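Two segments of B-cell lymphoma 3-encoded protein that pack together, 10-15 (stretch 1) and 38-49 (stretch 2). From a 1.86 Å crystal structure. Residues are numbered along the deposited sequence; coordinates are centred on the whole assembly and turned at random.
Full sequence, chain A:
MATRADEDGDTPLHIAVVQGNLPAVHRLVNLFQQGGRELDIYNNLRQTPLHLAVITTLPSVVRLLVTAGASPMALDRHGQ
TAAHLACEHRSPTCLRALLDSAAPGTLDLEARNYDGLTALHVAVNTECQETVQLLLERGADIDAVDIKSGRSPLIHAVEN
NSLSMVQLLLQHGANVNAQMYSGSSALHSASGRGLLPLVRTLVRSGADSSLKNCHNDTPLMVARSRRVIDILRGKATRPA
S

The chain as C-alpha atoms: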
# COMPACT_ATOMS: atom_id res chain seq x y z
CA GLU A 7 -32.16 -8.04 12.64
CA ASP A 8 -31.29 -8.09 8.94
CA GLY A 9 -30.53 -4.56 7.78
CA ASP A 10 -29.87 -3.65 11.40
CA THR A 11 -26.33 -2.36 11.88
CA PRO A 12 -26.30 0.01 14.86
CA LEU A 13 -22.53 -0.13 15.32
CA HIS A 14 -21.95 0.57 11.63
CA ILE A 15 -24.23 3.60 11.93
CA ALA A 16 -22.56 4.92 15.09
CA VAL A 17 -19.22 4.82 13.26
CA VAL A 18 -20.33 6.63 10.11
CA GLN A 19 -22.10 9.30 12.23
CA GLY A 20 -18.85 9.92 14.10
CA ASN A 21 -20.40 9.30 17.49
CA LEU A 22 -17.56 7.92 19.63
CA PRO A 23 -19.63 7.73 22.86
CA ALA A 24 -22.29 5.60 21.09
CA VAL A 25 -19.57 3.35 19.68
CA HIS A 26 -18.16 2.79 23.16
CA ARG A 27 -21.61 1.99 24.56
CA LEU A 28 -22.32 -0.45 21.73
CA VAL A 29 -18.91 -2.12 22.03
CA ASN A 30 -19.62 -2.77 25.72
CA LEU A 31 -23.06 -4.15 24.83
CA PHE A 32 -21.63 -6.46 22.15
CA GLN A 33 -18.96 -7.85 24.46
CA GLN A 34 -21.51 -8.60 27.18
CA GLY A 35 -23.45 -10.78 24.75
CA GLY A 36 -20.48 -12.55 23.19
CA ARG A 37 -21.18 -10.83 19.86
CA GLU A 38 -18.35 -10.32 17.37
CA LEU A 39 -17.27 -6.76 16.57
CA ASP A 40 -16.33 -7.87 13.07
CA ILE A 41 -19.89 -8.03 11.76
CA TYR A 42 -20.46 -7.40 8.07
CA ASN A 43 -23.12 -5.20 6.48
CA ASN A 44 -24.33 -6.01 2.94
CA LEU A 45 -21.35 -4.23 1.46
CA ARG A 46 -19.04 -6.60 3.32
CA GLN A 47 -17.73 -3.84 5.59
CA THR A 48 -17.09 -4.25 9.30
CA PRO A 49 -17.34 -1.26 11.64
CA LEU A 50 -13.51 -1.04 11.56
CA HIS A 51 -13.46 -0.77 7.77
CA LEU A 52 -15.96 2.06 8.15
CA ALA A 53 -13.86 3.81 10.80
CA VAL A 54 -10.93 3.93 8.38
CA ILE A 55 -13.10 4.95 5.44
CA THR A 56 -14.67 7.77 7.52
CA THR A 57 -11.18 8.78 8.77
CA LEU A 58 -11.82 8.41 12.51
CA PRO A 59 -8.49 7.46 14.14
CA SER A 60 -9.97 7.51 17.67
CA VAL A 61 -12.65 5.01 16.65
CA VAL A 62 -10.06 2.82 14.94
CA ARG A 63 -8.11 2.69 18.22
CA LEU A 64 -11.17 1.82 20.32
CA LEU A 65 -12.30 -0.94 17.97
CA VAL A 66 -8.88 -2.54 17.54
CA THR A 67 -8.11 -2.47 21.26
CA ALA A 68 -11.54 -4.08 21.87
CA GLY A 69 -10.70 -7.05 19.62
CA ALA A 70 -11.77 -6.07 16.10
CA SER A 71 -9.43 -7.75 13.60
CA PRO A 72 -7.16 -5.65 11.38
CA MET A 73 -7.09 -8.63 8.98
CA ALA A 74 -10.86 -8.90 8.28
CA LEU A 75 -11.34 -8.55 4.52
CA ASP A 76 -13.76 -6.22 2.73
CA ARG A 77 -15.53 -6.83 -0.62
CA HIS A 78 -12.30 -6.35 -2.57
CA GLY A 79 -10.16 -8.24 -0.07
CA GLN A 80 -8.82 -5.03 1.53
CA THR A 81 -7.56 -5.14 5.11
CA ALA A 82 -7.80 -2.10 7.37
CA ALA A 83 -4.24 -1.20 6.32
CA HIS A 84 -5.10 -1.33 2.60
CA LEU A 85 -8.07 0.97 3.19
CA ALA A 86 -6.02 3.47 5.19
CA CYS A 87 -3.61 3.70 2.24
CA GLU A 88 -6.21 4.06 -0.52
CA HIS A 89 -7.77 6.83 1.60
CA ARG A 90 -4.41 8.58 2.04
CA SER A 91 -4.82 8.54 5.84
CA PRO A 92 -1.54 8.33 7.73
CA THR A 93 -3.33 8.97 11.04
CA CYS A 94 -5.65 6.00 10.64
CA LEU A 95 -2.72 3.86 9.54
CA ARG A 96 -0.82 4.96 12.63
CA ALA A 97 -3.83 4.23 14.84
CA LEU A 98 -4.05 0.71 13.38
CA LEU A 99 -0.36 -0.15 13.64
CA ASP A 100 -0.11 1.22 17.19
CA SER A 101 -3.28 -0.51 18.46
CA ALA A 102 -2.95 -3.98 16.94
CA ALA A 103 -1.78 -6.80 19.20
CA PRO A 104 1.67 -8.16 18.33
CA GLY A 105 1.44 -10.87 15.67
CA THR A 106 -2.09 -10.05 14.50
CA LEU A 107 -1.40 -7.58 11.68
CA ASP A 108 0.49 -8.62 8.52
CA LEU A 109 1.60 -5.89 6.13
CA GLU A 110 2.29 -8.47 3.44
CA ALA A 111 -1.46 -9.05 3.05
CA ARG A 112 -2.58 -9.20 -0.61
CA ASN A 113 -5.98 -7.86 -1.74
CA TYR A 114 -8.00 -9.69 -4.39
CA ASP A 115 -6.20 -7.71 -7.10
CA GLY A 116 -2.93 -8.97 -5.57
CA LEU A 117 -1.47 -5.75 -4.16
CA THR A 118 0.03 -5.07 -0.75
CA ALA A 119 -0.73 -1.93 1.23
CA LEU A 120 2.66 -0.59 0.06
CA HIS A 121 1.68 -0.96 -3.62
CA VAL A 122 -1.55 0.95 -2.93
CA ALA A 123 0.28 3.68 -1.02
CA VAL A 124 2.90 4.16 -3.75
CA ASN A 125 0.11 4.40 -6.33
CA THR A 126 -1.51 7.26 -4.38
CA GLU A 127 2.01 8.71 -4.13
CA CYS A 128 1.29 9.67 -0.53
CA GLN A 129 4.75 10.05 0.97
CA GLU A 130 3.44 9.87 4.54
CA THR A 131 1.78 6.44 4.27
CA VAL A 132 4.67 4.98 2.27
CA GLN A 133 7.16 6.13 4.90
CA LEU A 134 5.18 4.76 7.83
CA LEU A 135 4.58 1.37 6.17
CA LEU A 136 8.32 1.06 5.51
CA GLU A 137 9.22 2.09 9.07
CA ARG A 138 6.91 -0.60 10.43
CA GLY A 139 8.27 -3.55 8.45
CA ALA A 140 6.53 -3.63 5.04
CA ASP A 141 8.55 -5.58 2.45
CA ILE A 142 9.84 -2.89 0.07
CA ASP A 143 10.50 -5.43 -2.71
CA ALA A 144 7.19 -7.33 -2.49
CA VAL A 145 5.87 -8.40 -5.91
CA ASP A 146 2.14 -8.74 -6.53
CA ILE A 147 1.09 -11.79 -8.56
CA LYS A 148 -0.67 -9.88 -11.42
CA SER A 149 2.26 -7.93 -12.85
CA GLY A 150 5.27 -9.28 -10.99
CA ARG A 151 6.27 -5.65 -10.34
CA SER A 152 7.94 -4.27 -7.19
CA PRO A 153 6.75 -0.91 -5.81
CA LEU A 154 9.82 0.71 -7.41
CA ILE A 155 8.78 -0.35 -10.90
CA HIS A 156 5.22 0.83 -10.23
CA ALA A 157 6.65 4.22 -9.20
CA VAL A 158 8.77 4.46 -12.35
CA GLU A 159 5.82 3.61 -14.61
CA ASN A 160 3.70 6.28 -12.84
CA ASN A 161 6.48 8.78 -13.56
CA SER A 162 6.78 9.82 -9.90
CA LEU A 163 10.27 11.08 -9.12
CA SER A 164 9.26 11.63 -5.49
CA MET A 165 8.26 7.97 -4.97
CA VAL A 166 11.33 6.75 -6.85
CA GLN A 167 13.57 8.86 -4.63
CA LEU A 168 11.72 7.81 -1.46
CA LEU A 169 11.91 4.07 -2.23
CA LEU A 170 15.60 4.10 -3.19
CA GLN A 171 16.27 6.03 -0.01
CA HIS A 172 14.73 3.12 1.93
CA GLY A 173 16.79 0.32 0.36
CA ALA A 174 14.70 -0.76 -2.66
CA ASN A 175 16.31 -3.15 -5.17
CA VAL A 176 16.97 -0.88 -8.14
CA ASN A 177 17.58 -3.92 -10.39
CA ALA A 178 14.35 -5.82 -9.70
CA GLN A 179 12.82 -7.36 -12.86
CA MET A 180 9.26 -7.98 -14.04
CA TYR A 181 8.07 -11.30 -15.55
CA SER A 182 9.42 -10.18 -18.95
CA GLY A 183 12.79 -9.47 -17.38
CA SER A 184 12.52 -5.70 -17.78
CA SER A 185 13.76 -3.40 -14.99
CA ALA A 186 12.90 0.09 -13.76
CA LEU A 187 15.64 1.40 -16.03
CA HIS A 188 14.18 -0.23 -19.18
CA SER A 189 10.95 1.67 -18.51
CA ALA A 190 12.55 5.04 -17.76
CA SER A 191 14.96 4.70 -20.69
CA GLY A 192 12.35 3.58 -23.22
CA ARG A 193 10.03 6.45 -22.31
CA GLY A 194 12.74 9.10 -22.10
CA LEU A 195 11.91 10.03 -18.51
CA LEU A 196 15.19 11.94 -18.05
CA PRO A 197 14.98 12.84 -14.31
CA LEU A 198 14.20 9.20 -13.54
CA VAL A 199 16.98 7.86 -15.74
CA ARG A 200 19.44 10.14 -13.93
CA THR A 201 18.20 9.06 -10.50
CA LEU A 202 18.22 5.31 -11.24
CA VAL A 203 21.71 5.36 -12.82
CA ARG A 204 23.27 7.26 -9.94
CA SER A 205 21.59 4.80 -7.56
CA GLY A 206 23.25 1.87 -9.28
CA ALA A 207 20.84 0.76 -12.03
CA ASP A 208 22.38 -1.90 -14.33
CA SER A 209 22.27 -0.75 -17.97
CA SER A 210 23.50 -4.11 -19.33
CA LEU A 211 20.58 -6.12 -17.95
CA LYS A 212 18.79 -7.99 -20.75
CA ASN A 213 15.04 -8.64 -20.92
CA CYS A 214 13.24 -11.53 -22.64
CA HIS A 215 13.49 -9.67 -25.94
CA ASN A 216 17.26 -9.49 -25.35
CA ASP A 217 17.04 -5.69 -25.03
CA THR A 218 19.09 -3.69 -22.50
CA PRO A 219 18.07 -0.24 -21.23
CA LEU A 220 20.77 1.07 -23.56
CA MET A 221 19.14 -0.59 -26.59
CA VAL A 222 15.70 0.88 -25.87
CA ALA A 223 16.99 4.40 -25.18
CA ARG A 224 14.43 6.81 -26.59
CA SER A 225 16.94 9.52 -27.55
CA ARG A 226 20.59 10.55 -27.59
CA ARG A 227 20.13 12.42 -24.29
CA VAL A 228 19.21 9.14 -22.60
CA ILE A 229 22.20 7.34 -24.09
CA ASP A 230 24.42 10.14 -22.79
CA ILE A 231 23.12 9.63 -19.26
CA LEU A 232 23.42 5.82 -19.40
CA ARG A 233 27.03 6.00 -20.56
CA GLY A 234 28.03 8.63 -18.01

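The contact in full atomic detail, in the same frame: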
# COMPACT_ATOMS: atom_id res chain seq x y z
N ASP A 10 -30.14 -4.34 10.15
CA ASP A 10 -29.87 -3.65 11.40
C ASP A 10 -28.37 -3.64 11.67
O ASP A 10 -27.79 -4.68 11.97
CB ASP A 10 -30.56 -4.34 12.57
CG ASP A 10 -31.98 -3.88 12.76
OD2 ASP A 10 -32.81 -4.54 13.44
N THR A 11 -27.75 -2.48 11.56
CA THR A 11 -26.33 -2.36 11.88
C THR A 11 -26.07 -1.10 12.69
O THR A 11 -25.58 -0.10 12.16
CB THR A 11 -25.50 -2.31 10.59
OG1 THR A 11 -26.18 -1.53 9.62
CG2 THR A 11 -25.25 -3.68 9.98
N PRO A 12 -26.41 -1.15 13.97
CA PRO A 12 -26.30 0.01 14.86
C PRO A 12 -24.86 0.46 15.05
O PRO A 12 -24.60 1.67 15.11
CB PRO A 12 -26.88 -0.51 16.17
CG PRO A 12 -26.68 -1.99 16.09
CD PRO A 12 -26.97 -2.33 14.66
N LEU A 13 -23.92 -0.48 15.13
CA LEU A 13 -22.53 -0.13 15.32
C LEU A 13 -21.98 0.51 14.05
O LEU A 13 -21.21 1.46 14.11
CB LEU A 13 -21.71 -1.36 15.71
CG LEU A 13 -20.27 -1.12 16.17
CD1 LEU A 13 -20.18 -0.02 17.22
CD2 LEU A 13 -19.66 -2.43 16.71
N HIS A 14 -22.37 -0.02 12.90
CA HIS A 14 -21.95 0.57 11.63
C HIS A 14 -22.40 2.02 11.57
O HIS A 14 -21.62 2.90 11.22
CB HIS A 14 -22.52 -0.21 10.45
CG HIS A 14 -21.99 -1.60 10.32
ND1 HIS A 14 -21.08 -1.97 9.35
CD2 HIS A 14 -22.24 -2.72 11.04
CE1 HIS A 14 -20.78 -3.25 9.49
NE2 HIS A 14 -21.48 -3.73 10.50
N ILE A 15 -23.65 2.25 11.93
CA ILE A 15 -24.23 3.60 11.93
C ILE A 15 -23.50 4.56 12.87
O ILE A 15 -23.17 5.68 12.49
CB ILE A 15 -25.72 3.55 12.31
CG1 ILE A 15 -26.50 2.66 11.34
CG2 ILE A 15 -26.30 4.95 12.41
CD1 ILE A 15 -26.47 3.12 9.91
N GLU A 38 -19.56 -10.75 18.07
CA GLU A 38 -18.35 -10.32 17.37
C GLU A 38 -18.46 -8.84 17.00
O GLU A 38 -19.54 -8.34 16.72
CB GLU A 38 -18.17 -11.13 16.08
CG GLU A 38 -17.86 -12.60 16.30
CD GLU A 38 -16.47 -12.81 16.87
OE1 GLU A 38 -15.47 -12.56 16.15
OE2 GLU A 38 -16.37 -13.21 18.05
N LEU A 39 -17.32 -8.15 17.00
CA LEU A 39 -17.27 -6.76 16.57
C LEU A 39 -17.07 -6.70 15.07
O LEU A 39 -17.35 -5.69 14.43
CB LEU A 39 -16.13 -6.02 17.25
CG LEU A 39 -16.24 -5.79 18.75
CD1 LEU A 39 -15.10 -4.90 19.21
CD2 LEU A 39 -17.58 -5.16 19.08
N ASP A 40 -16.57 -7.79 14.50
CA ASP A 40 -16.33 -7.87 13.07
C ASP A 40 -17.55 -8.42 12.35
O ASP A 40 -17.51 -9.50 11.76
CB ASP A 40 -15.10 -8.72 12.77
CG ASP A 40 -13.81 -8.02 13.14
OD1 ASP A 40 -13.73 -6.77 12.99
OD2 ASP A 40 -12.81 -8.62 13.59
N ILE A 41 -18.65 -7.66 12.42
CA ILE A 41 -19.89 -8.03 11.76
C ILE A 41 -20.01 -7.27 10.45
O ILE A 41 -19.78 -6.07 10.39
CB ILE A 41 -21.10 -7.73 12.66
CG1 ILE A 41 -20.97 -6.34 13.30
CG2 ILE A 41 -21.22 -8.79 13.74
CD1 ILE A 41 -20.47 -6.38 14.72
N TYR A 42 -20.35 -7.99 9.40
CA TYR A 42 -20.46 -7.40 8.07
C TYR A 42 -21.84 -6.82 7.77
O TYR A 42 -22.85 -7.37 8.19
CB TYR A 42 -20.16 -8.47 7.03
CG TYR A 42 -18.70 -8.88 6.93
CD1 TYR A 42 -17.75 -8.01 6.42
CD2 TYR A 42 -18.29 -10.16 7.31
CE1 TYR A 42 -16.42 -8.38 6.31
CE2 TYR A 42 -16.95 -10.54 7.19
CZ TYR A 42 -16.02 -9.64 6.68
OH TYR A 42 -14.70 -10.00 6.55
N ASN A 43 -21.87 -5.69 7.06
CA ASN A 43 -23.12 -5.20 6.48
C ASN A 43 -23.22 -5.82 5.07
O ASN A 43 -22.43 -6.70 4.74
CB ASN A 43 -23.16 -3.65 6.43
CG ASN A 43 -22.06 -3.06 5.56
OD1 ASN A 43 -21.40 -3.78 4.81
ND2 ASN A 43 -21.85 -1.74 5.65
N ASN A 44 -24.17 -5.38 4.25
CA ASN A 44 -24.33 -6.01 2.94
C ASN A 44 -23.31 -5.60 1.91
O ASN A 44 -23.28 -6.13 0.80
CB ASN A 44 -25.74 -5.82 2.39
CG ASN A 44 -26.71 -6.75 3.01
OD1 ASN A 44 -27.02 -6.63 4.20
ND2 ASN A 44 -27.16 -7.72 2.25
N LEU A 45 -22.44 -4.68 2.31
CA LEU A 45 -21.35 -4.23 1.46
C LEU A 45 -20.06 -4.93 1.86
O LEU A 45 -18.99 -4.64 1.33
CB LEU A 45 -21.18 -2.72 1.60
CG LEU A 45 -22.34 -1.94 0.98
CD1 LEU A 45 -22.24 -0.45 1.30
CD2 LEU A 45 -22.36 -2.17 -0.53
N ARG A 46 -20.19 -5.88 2.77
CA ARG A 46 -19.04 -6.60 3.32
C ARG A 46 -18.03 -5.69 4.01
O ARG A 46 -16.81 -5.86 3.86
CB ARG A 46 -18.36 -7.48 2.26
CG ARG A 46 -17.45 -8.50 2.89
CD ARG A 46 -16.81 -9.47 1.94
NE ARG A 46 -17.77 -10.43 1.41
CZ ARG A 46 -17.55 -11.16 0.33
NH1 ARG A 46 -16.40 -11.03 -0.31
NH2 ARG A 46 -18.47 -12.01 -0.10
N GLN A 47 -18.55 -4.72 4.76
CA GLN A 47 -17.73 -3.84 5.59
C GLN A 47 -18.00 -4.12 7.06
O GLN A 47 -19.16 -4.26 7.46
CB GLN A 47 -18.09 -2.37 5.33
CG GLN A 47 -18.09 -1.96 3.87
CD GLN A 47 -18.67 -0.57 3.67
OE1 GLN A 47 -19.72 -0.24 4.22
NE2 GLN A 47 -17.99 0.24 2.87
N THR A 48 -16.95 -4.21 7.85
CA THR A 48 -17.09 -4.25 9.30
C THR A 48 -17.08 -2.81 9.78
O THR A 48 -16.75 -1.90 9.02
CB THR A 48 -15.92 -4.99 9.95
OG1 THR A 48 -14.70 -4.28 9.69
CG2 THR A 48 -15.70 -6.36 9.30
N PRO A 49 -17.46 -2.59 11.03
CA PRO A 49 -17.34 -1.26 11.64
C PRO A 49 -15.92 -0.68 11.56
O PRO A 49 -15.78 0.52 11.36
CB PRO A 49 -17.76 -1.51 13.08
CG PRO A 49 -18.75 -2.62 12.97
CD PRO A 49 -18.14 -3.55 11.92

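The contact is a plug and a socket. The plug is the imidazole of His-14, on the first turn of a helix that starts at Pro-12. The socket is stretch 2, mostly irregular loop, which bends around the ring. The two stretches bury 338 Å² in all, and His-14 has more of its surface covered than any other residue here.

The CA-to-CB bond of His-14 runs sideways to stretch 2. With chi1 at -67° (m), the ring nevertheless reaches into the hollow. Its two faces are covered by different parts of stretch 2. Asn-43 CB lies over one face, 4.2 Å from the centroid of the His-14 ring. Pro-49 CD lies over the opposite face, 3.9 Å from the centroid of the His-14 ring. Both are CH-pi contacts, so the ring is held between two aliphatic carbons.

The ring edge meets backbone. His-14 NE2 donates a hydrogen bond to Ile-41 O at 2.9 Å. The angle at the hydrogen is 123°, so the bond is weak. Gln-47 O also lies near the ring plane, but it sits too close to His-14 CE1 in the model for that approach to carry weight.

The wall on the Asn-43 side is braced from within the loop. Asn-43 opens a type I turn that ends at Arg-46, closed by Arg-46 N to Asn-43 O at 3.1 Å. Asn-43 OD1 accepts from Leu-45 N at 2.9 Å and from Gln-47 N at 3.0 Å. Asn-43 ND2 donates to Gln-47 OE1 at 3.0 Å. These bonds tie the amide to its own loop, while its CB remains against the imidazole.

Leu-13 is the second bump. Its CA-to-CB bond points toward stretch 2, and its side chain fills an apolar hollow lined by Leu-39, Ile-41 and Pro-49. The tightest fit is to the proline ring, with Leu-13 CG 3.8 Å from Pro-49 CG. Leu-13 CD2 lies 4.2 Å from Leu-39 CD2 and 4.5 Å from Ile-41 CD1. Pro-49 thus serves both bumps: its CD packs on the His-14 ring and its CG on Leu-13.

Thr-11 adds a small patch. Its methyl, CG2, sits 4.1 Å from Asn-43 CB, so that CB touches both Thr-11 and the His-14 ring. Thr-11 occupies the N-cap position of its helix, but its side chain makes no capping bond. Pro-12 and Ile-15 make no contact with stretch 2.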